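PDB 3W9V: phosphate-binding protein from Unidentified prokaryotic organism, which binds phosphate as a secreted DING protein of the PstS family, and associates with human PON1 in a heterooligomer. Local coordinates for residues Q11-T16 and N337-L342; S62-T67 and L83-S88; S304-N309 and N367-K372. The protein carries 1 engineered substitution. All coordinates share one frame; numbering follows the deposited sequence.

Contact 1 of 3, residues Q11-T16 and N337-L342; sequences QKLYLT and NAFVPL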
# COMPACT_ATOMS: atom_id res chain seq x y z
N GLN A 11 -4.59 -3.77 -7.16
CA GLN A 11 -5.19 -3.78 -8.49
C GLN A 11 -6.22 -4.88 -8.70
O GLN A 11 -7.22 -4.67 -9.37
CB GLN A 11 -4.12 -3.80 -9.59
CG GLN A 11 -3.49 -5.13 -9.87
CD GLN A 11 -2.55 -5.06 -11.07
OE1 GLN A 11 -1.84 -4.07 -11.25
NE2 GLN A 11 -2.56 -6.11 -11.89
N LYS A 12 -6.00 -6.06 -8.11
CA LYS A 12 -6.96 -7.14 -8.30
C LYS A 12 -8.26 -6.87 -7.55
O LYS A 12 -9.33 -7.30 -7.97
CB LYS A 12 -6.35 -8.48 -7.94
CG LYS A 12 -5.15 -8.82 -8.81
CD LYS A 12 -4.72 -10.27 -8.70
CE LYS A 12 -4.10 -10.54 -7.35
NZ LYS A 12 -3.75 -11.98 -7.20
N LEU A 13 -8.16 -6.14 -6.44
CA LEU A 13 -9.37 -5.68 -5.76
C LEU A 13 -10.17 -4.74 -6.66
O LEU A 13 -11.37 -4.94 -6.87
CB LEU A 13 -9.02 -5.01 -4.43
CG LEU A 13 -10.19 -4.32 -3.72
CD1 LEU A 13 -11.29 -5.30 -3.30
CD2 LEU A 13 -9.68 -3.53 -2.52
N TYR A 14 -9.50 -3.73 -7.22
CA TYR A 14 -10.21 -2.74 -8.03
C TYR A 14 -10.72 -3.31 -9.35
O TYR A 14 -11.64 -2.77 -9.93
CB TYR A 14 -9.36 -1.50 -8.26
CG TYR A 14 -8.94 -0.80 -6.98
CD1 TYR A 14 -9.76 -0.79 -5.86
CD2 TYR A 14 -7.72 -0.16 -6.90
CE1 TYR A 14 -9.36 -0.15 -4.68
CE2 TYR A 14 -7.32 0.49 -5.74
CZ TYR A 14 -8.13 0.48 -4.63
OH TYR A 14 -7.75 1.10 -3.46
N LEU A 15 -10.12 -4.41 -9.80
CA LEU A 15 -10.57 -5.11 -11.00
C LEU A 15 -11.70 -6.10 -10.74
O LEU A 15 -12.29 -6.63 -11.68
CB LEU A 15 -9.40 -5.84 -11.66
CG LEU A 15 -8.39 -4.98 -12.40
CD1 LEU A 15 -7.16 -5.80 -12.77
CD2 LEU A 15 -9.02 -4.37 -13.63
N THR A 16 -12.02 -6.35 -9.48
CA THR A 16 -13.11 -7.26 -9.14
C THR A 16 -14.44 -6.61 -9.52
O THR A 16 -14.69 -5.46 -9.17
CB THR A 16 -13.11 -7.56 -7.63
OG1 THR A 16 -11.91 -8.28 -7.30
CG2 THR A 16 -14.31 -8.40 -7.24
N ASN A 337 -9.88 -10.36 -1.04
CA ASN A 337 -8.62 -10.08 -1.70
C ASN A 337 -7.47 -9.78 -0.73
O ASN A 337 -6.51 -9.09 -1.08
CB ASN A 337 -8.77 -8.99 -2.75
CG ASN A 337 -9.34 -9.52 -4.04
OD1 ASN A 337 -10.37 -10.21 -4.05
ND2 ASN A 337 -8.67 -9.25 -5.14
N ALA A 338 -7.60 -10.32 0.48
CA ALA A 338 -6.53 -10.36 1.48
C ALA A 338 -6.26 -9.03 2.18
O ALA A 338 -5.20 -8.86 2.77
CB ALA A 338 -5.23 -10.94 0.89
N PHE A 339 -7.22 -8.12 2.13
CA PHE A 339 -7.05 -6.80 2.75
C PHE A 339 -7.95 -6.64 3.97
O PHE A 339 -8.80 -7.49 4.26
CB PHE A 339 -7.29 -5.70 1.72
CG PHE A 339 -6.34 -5.75 0.56
CD1 PHE A 339 -4.98 -5.62 0.76
CD2 PHE A 339 -6.81 -5.91 -0.74
CE1 PHE A 339 -4.10 -5.66 -0.31
CE2 PHE A 339 -5.94 -5.95 -1.81
CZ PHE A 339 -4.58 -5.83 -1.59
N VAL A 340 -7.74 -5.54 4.69
CA VAL A 340 -8.49 -5.22 5.89
C VAL A 340 -9.38 -4.02 5.62
O VAL A 340 -8.90 -2.96 5.23
CB VAL A 340 -7.54 -4.89 7.06
CG1 VAL A 340 -8.31 -4.37 8.27
CG2 VAL A 340 -6.71 -6.11 7.44
N PRO A 341 -10.70 -4.18 5.82
CA PRO A 341 -11.58 -3.02 5.67
C PRO A 341 -11.22 -1.89 6.63
O PRO A 341 -10.63 -2.13 7.70
CB PRO A 341 -12.96 -3.58 6.01
CG PRO A 341 -12.86 -5.03 5.67
CD PRO A 341 -11.46 -5.41 6.07
N LEU A 342 -11.54 -0.66 6.26
CA LEU A 342 -11.37 0.44 7.20
C LEU A 342 -12.35 0.28 8.35
O LEU A 342 -13.49 -0.16 8.15
CB LEU A 342 -11.61 1.79 6.53
CG LEU A 342 -10.70 2.12 5.36
CD1 LEU A 342 -10.96 3.54 4.92
CD2 LEU A 342 -9.23 1.91 5.70

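Contact 2 of 3, residues S62-T67 and L83-S88; sequences SKLTAT and LIQVPS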
# COMPACT_ATOMS: atom_id res chain seq x y z
N SER A 62 1.83 5.07 -1.94
CA SER A 62 2.83 6.09 -1.63
C SER A 62 2.13 7.40 -1.30
O SER A 62 1.31 7.88 -2.08
CB SER A 62 3.77 6.30 -2.82
OG SER A 62 4.57 7.46 -2.64
N LYS A 63 2.43 7.97 -0.14
CA LYS A 63 1.82 9.24 0.23
C LYS A 63 2.24 10.37 -0.68
O LYS A 63 3.36 10.42 -1.19
CB LYS A 63 2.14 9.60 1.68
CG LYS A 63 1.31 8.84 2.67
CD LYS A 63 1.45 9.38 4.08
CE LYS A 63 0.89 10.77 4.21
NZ LYS A 63 0.66 11.12 5.64
N LEU A 64 1.32 11.31 -0.89
CA LEU A 64 1.68 12.53 -1.60
C LEU A 64 2.71 13.31 -0.79
O LEU A 64 2.57 13.46 0.42
CB LEU A 64 0.43 13.38 -1.83
CG LEU A 64 -0.52 12.80 -2.88
CD1 LEU A 64 -1.92 13.37 -2.74
CD2 LEU A 64 0.02 13.07 -4.28
N THR A 65 3.76 13.78 -1.47
CA THR A 65 4.81 14.53 -0.80
C THR A 65 4.44 16.00 -0.65
O THR A 65 3.49 16.48 -1.28
CB THR A 65 6.12 14.47 -1.59
OG1 THR A 65 5.96 15.20 -2.81
CG2 THR A 65 6.51 13.03 -1.89
N ALA A 66 5.20 16.71 0.17
CA ALA A 66 4.98 18.14 0.35
C ALA A 66 5.05 18.89 -0.98
O ALA A 66 4.22 19.76 -1.25
CB ALA A 66 5.99 18.72 1.33
N THR A 67 6.03 18.55 -1.81
CA THR A 67 6.18 19.19 -3.11
C THR A 67 5.01 18.87 -4.03
O THR A 67 4.48 19.75 -4.70
CB THR A 67 7.52 18.79 -3.79
OG1 THR A 67 8.61 19.24 -2.97
CG2 THR A 67 7.64 19.43 -5.16
N LEU A 83 -7.54 18.55 -4.20
CA LEU A 83 -7.44 17.10 -4.24
C LEU A 83 -7.82 16.51 -2.88
O LEU A 83 -7.75 17.17 -1.84
CB LEU A 83 -6.10 16.59 -4.75
CG LEU A 83 -4.84 16.58 -3.88
CD1 LEU A 83 -4.84 15.53 -2.76
CD2 LEU A 83 -3.64 16.36 -4.79
N ILE A 84 -8.23 15.25 -2.95
CA ILE A 84 -8.63 14.44 -1.82
C ILE A 84 -7.73 13.22 -1.80
O ILE A 84 -7.57 12.55 -2.83
CB ILE A 84 -10.11 14.00 -1.98
CG1 ILE A 84 -11.03 15.21 -1.90
CG2 ILE A 84 -10.47 12.96 -0.94
CD1 ILE A 84 -12.47 14.93 -2.31
N GLN A 85 -7.12 12.94 -0.65
CA GLN A 85 -6.32 11.74 -0.46
C GLN A 85 -6.91 11.03 0.75
O GLN A 85 -6.95 11.61 1.83
CB GLN A 85 -4.86 12.11 -0.16
CG GLN A 85 -3.94 10.91 0.01
CD GLN A 85 -2.49 11.28 0.34
OE1 GLN A 85 -1.56 10.74 -0.26
NE2 GLN A 85 -2.31 12.19 1.31
N VAL A 86 -7.39 9.80 0.57
CA VAL A 86 -7.99 9.05 1.67
C VAL A 86 -7.55 7.60 1.64
O VAL A 86 -7.30 7.04 0.58
CB VAL A 86 -9.55 9.09 1.61
CG1 VAL A 86 -10.08 10.45 2.01
CG2 VAL A 86 -10.07 8.65 0.24
N PRO A 87 -7.50 6.97 2.82
CA PRO A 87 -7.21 5.53 2.81
C PRO A 87 -8.33 4.79 2.10
O PRO A 87 -9.50 5.20 2.18
CB PRO A 87 -7.20 5.17 4.29
CG PRO A 87 -8.11 6.16 4.92
CD PRO A 87 -7.87 7.44 4.17
N SER A 88 -7.97 3.71 1.43
CA SER A 88 -8.92 2.85 0.76
C SER A 88 -9.15 1.59 1.60
O SER A 88 -10.29 1.28 1.98
CB SER A 88 -8.36 2.46 -0.61
OG SER A 88 -9.26 1.58 -1.26
O HOH W 1 -1.42 8.12 -1.30
O HOH W 2 0.35 13.12 1.97

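Contact 3 of 3, residues S304-N309 and N367-K372; sequences SQCYAN and NVCNGK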
# COMPACT_ATOMS: atom_id res chain seq x y z
N SER A 304 -10.40 14.15 -7.04
CA SER A 304 -10.69 15.58 -6.98
C SER A 304 -11.98 15.84 -6.20
O SER A 304 -12.91 15.04 -6.25
CB SER A 304 -10.84 16.14 -8.39
OG SER A 304 -11.07 17.54 -8.35
N GLN A 305 -12.05 16.97 -5.51
CA GLN A 305 -13.31 17.41 -4.92
C GLN A 305 -14.31 17.79 -6.01
O GLN A 305 -15.52 17.64 -5.82
CB GLN A 305 -13.12 18.59 -3.96
CG GLN A 305 -14.42 18.93 -3.23
CD GLN A 305 -14.31 20.11 -2.28
OE1 GLN A 305 -13.22 20.64 -2.02
NE2 GLN A 305 -15.46 20.52 -1.74
N CYS A 306 -13.81 18.26 -7.14
CA CYS A 306 -14.65 18.84 -8.18
C CYS A 306 -14.37 18.22 -9.55
O CYS A 306 -13.21 18.02 -9.94
CB CYS A 306 -14.44 20.35 -8.27
SG CYS A 306 -14.69 21.27 -6.74
N TYR A 307 -15.46 17.96 -10.27
CA TYR A 307 -15.42 17.46 -11.64
C TYR A 307 -16.29 18.36 -12.51
O TYR A 307 -17.40 18.72 -12.10
CB TYR A 307 -15.88 15.99 -11.71
CG TYR A 307 -14.88 15.08 -11.04
CD1 TYR A 307 -13.79 14.60 -11.75
CD2 TYR A 307 -14.98 14.77 -9.69
CE1 TYR A 307 -12.83 13.81 -11.13
CE2 TYR A 307 -14.04 13.97 -9.07
CZ TYR A 307 -12.96 13.50 -9.80
OH TYR A 307 -12.01 12.71 -9.17
N ALA A 308 -15.80 18.73 -13.68
CA ALA A 308 -16.55 19.59 -14.58
C ALA A 308 -17.87 18.95 -15.01
O ALA A 308 -18.86 19.65 -15.23
CB ALA A 308 -15.72 19.95 -15.79
N ASN A 309 -17.86 17.63 -15.15
CA ASN A 309 -19.03 16.90 -15.61
C ASN A 309 -19.89 16.44 -14.44
O ASN A 309 -19.40 15.76 -13.53
CB ASN A 309 -18.58 15.71 -16.46
CG ASN A 309 -19.73 14.95 -17.04
OD1 ASN A 309 -20.35 14.13 -16.37
ND2 ASN A 309 -20.04 15.22 -18.31
N ASN A 367 -21.26 25.11 -3.80
CA ASN A 367 -20.67 26.41 -3.50
C ASN A 367 -19.19 26.42 -3.88
O ASN A 367 -18.70 27.39 -4.45
CB ASN A 367 -20.86 26.73 -2.02
CG ASN A 367 -20.64 28.20 -1.69
OD1 ASN A 367 -20.71 29.06 -2.57
ND2 ASN A 367 -20.41 28.49 -0.42
N VAL A 368 -18.50 25.33 -3.58
CA VAL A 368 -17.07 25.21 -3.85
C VAL A 368 -16.79 24.93 -5.32
O VAL A 368 -15.92 25.55 -5.93
CB VAL A 368 -16.45 24.07 -3.02
CG1 VAL A 368 -15.01 23.81 -3.46
CG2 VAL A 368 -16.52 24.40 -1.54
N CYS A 369 -17.54 24.00 -5.89
CA CYS A 369 -17.23 23.50 -7.22
C CYS A 369 -17.90 24.31 -8.31
O CYS A 369 -17.79 23.99 -9.49
CB CYS A 369 -17.57 22.02 -7.35
SG CYS A 369 -16.65 20.98 -6.19
N ASN A 370 -18.60 25.37 -7.89
CA ASN A 370 -19.20 26.34 -8.80
C ASN A 370 -18.21 26.80 -9.87
O ASN A 370 -17.28 27.56 -9.59
CB ASN A 370 -19.72 27.55 -8.01
CG ASN A 370 -20.62 28.45 -8.83
OD1 ASN A 370 -20.31 28.80 -9.97
ND2 ASN A 370 -21.75 28.85 -8.25
N GLY A 371 -18.41 26.32 -11.10
CA GLY A 371 -17.59 26.72 -12.23
C GLY A 371 -16.21 26.10 -12.29
O GLY A 371 -15.33 26.60 -13.01
N LYS A 372 -16.00 25.02 -11.55
CA LYS A 372 -14.69 24.39 -11.46
C LYS A 372 -14.74 22.89 -11.66
O LYS A 372 -15.82 22.29 -11.72
CB LYS A 372 -14.06 24.69 -10.10
CG LYS A 372 -13.93 26.16 -9.79
CD LYS A 372 -13.28 26.38 -8.44
CE LYS A 372 -13.00 27.85 -8.23
NZ LYS A 372 -12.33 28.09 -6.93
O HOH W 3 -18.16 21.18 -10.62

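Contact 1 of 3, residues Q11-T16 and N337-L342
N337 lays its carboxamide against the backbone of helix 11-14, and F339 meets L13 beside it. ND2 of N337 rests over the face of the K12-L13 peptide bond, 3.4 Å from K12 C. L13 N is as near, but the two nitrogens are both donors, and N337 ND2 gives a hydrogen bond to D214 OD2 instead. The buried side is mainly hydrocarbon: L13 brings CD2 obliquely to the F339 ring, 4.1 Å from F339 CD2. N337 O sits 3.1 Å above one face of that ring, near the rim. This loop starts as a Schellman motif closing helix 331-336, with A338 at positive phi, F339 N bonded to I334 O and A338 N to E335 O. Beyond it V340 pairs by backbone with A90 of strand 83-92, and F339 packs on V89, T91 and I334. Toward the partly exposed side the packing thins. T16 OG1 is turned back to its own segment, donating to K12 O at 2.8 Å. K12 touches N337 with CB, whereas its chain bends away at chi3 and its NZ bonds to D214 O, with F215 in cation-pi contact.

Contact 2 of 3, residues S62-T67 and L83-S88
In this periplasmic-binding-protein fold, Q85 of strand 83-92, an outermost strand of the five-stranded mixed sheet, reaches across to L64 in the loop between strand 57-60 and helix 66-75. Its chain is extended, with CG anti to the backbone N (chi1 -178°), which carries the carboxamide to the loop backbone. Q85 OE1 accepts a hydrogen bond from L64 N at 3.0 Å, nearly straight (168°), the donor lying in the carbonyl plane on a lone pair. A water donates to the same OE1 at 2.8 Å and also to S62 O, while NE2 of Q85 gives a bond of 2.9 Å to a second water, which donates to L64 O. Both ends of the amide thus serve one loop, meeting L64 N directly and L64 O and S62 O through water; S62 O also bonds to S60 OG. Next to the amide, L64 and L83 meet tip to tip, CD1 to CD1 at 3.6 Å, and L64 CD1 also touches Q85 CD at 3.8 Å. A leucine in place of Q85 would probably leave L64 N-H without its acceptor and both bridging waters without their link to the strand. L64 and L83 also pack on L40 of helix 32-41, L64 on I302 of the adjoining antiparallel strand 296-304, whereas I84 points away from the loop and packs on F354 of helix 344-354.

Contact 3 of 3, residues S304-N309 and N367-K372
C306 and C369 are joined by a disulfide that clasps the segment after strand 296-304 to a type II beta turn, C369 to K372, near the C terminus. The SG atoms of C306 and C369 are 2.1 Å apart, with a left-handed chi3 of -75°; in both cysteines SG stands anti to the carbonyl carbon. The neighbouring Q305 runs out beside this bridge, its CB directed at the turn segment. CG, anti to the backbone N (chi1 -174°), passes 4.2 Å from SG of C369. CD lies 3.9 Å from CG1 of V368, and OE1 keeps about the same separation from that methyl. At the tip, NE2 comes to 3.7 Å from V368 CG1, and it bonds to the carbonyls of A360 and S362, which fix the amide; the side chains of Q305 and V368 cross at about a right angle. The turn is closed by K372 N to C369 O, 2.9 Å, with G371 at its third position and at positive phi. A water lies between the segments, 2.8 Å from K372 O and 3.0 Å from Y307 O, placed to donate to either carbonyl. R374, just past the turn, pairs by backbone with C306 and A308, so the tail continues alongside. Inside the first segment Y307 brings its OH back to S304 N, which donates to it, and the same OH bonds to H56 O; S304 OG donates to C306 O at 2.7 Å, tilted 23° from the carbonyl plane.

Overall arrangement
From the N terminus, helix 11-14 opens contact 1, which closes only at 337-342, spanning most of the chain. Contact 2 is nested inside that loop: 62-67 returns to 83-88 after a short, mainly helical excursion. Contact 3 opens at 304-309, still within the loop, and closes at 367-372 beyond it, so contacts 1 and 3 cross. Strand 83-92 links the first two, since Y14 OH and S88 OG are probably hydrogen-bonded and L342 packs on P87 and S88. I84 CD1 packs on Q305, joining contacts 2 and 3, whereas contacts 1 and 3 do not touch, their nearest atoms about 14 Å apart. Together they tie the N-terminal helix, the mixed sheet that holds strands 83-92 and 296-304, and the C-terminal tail.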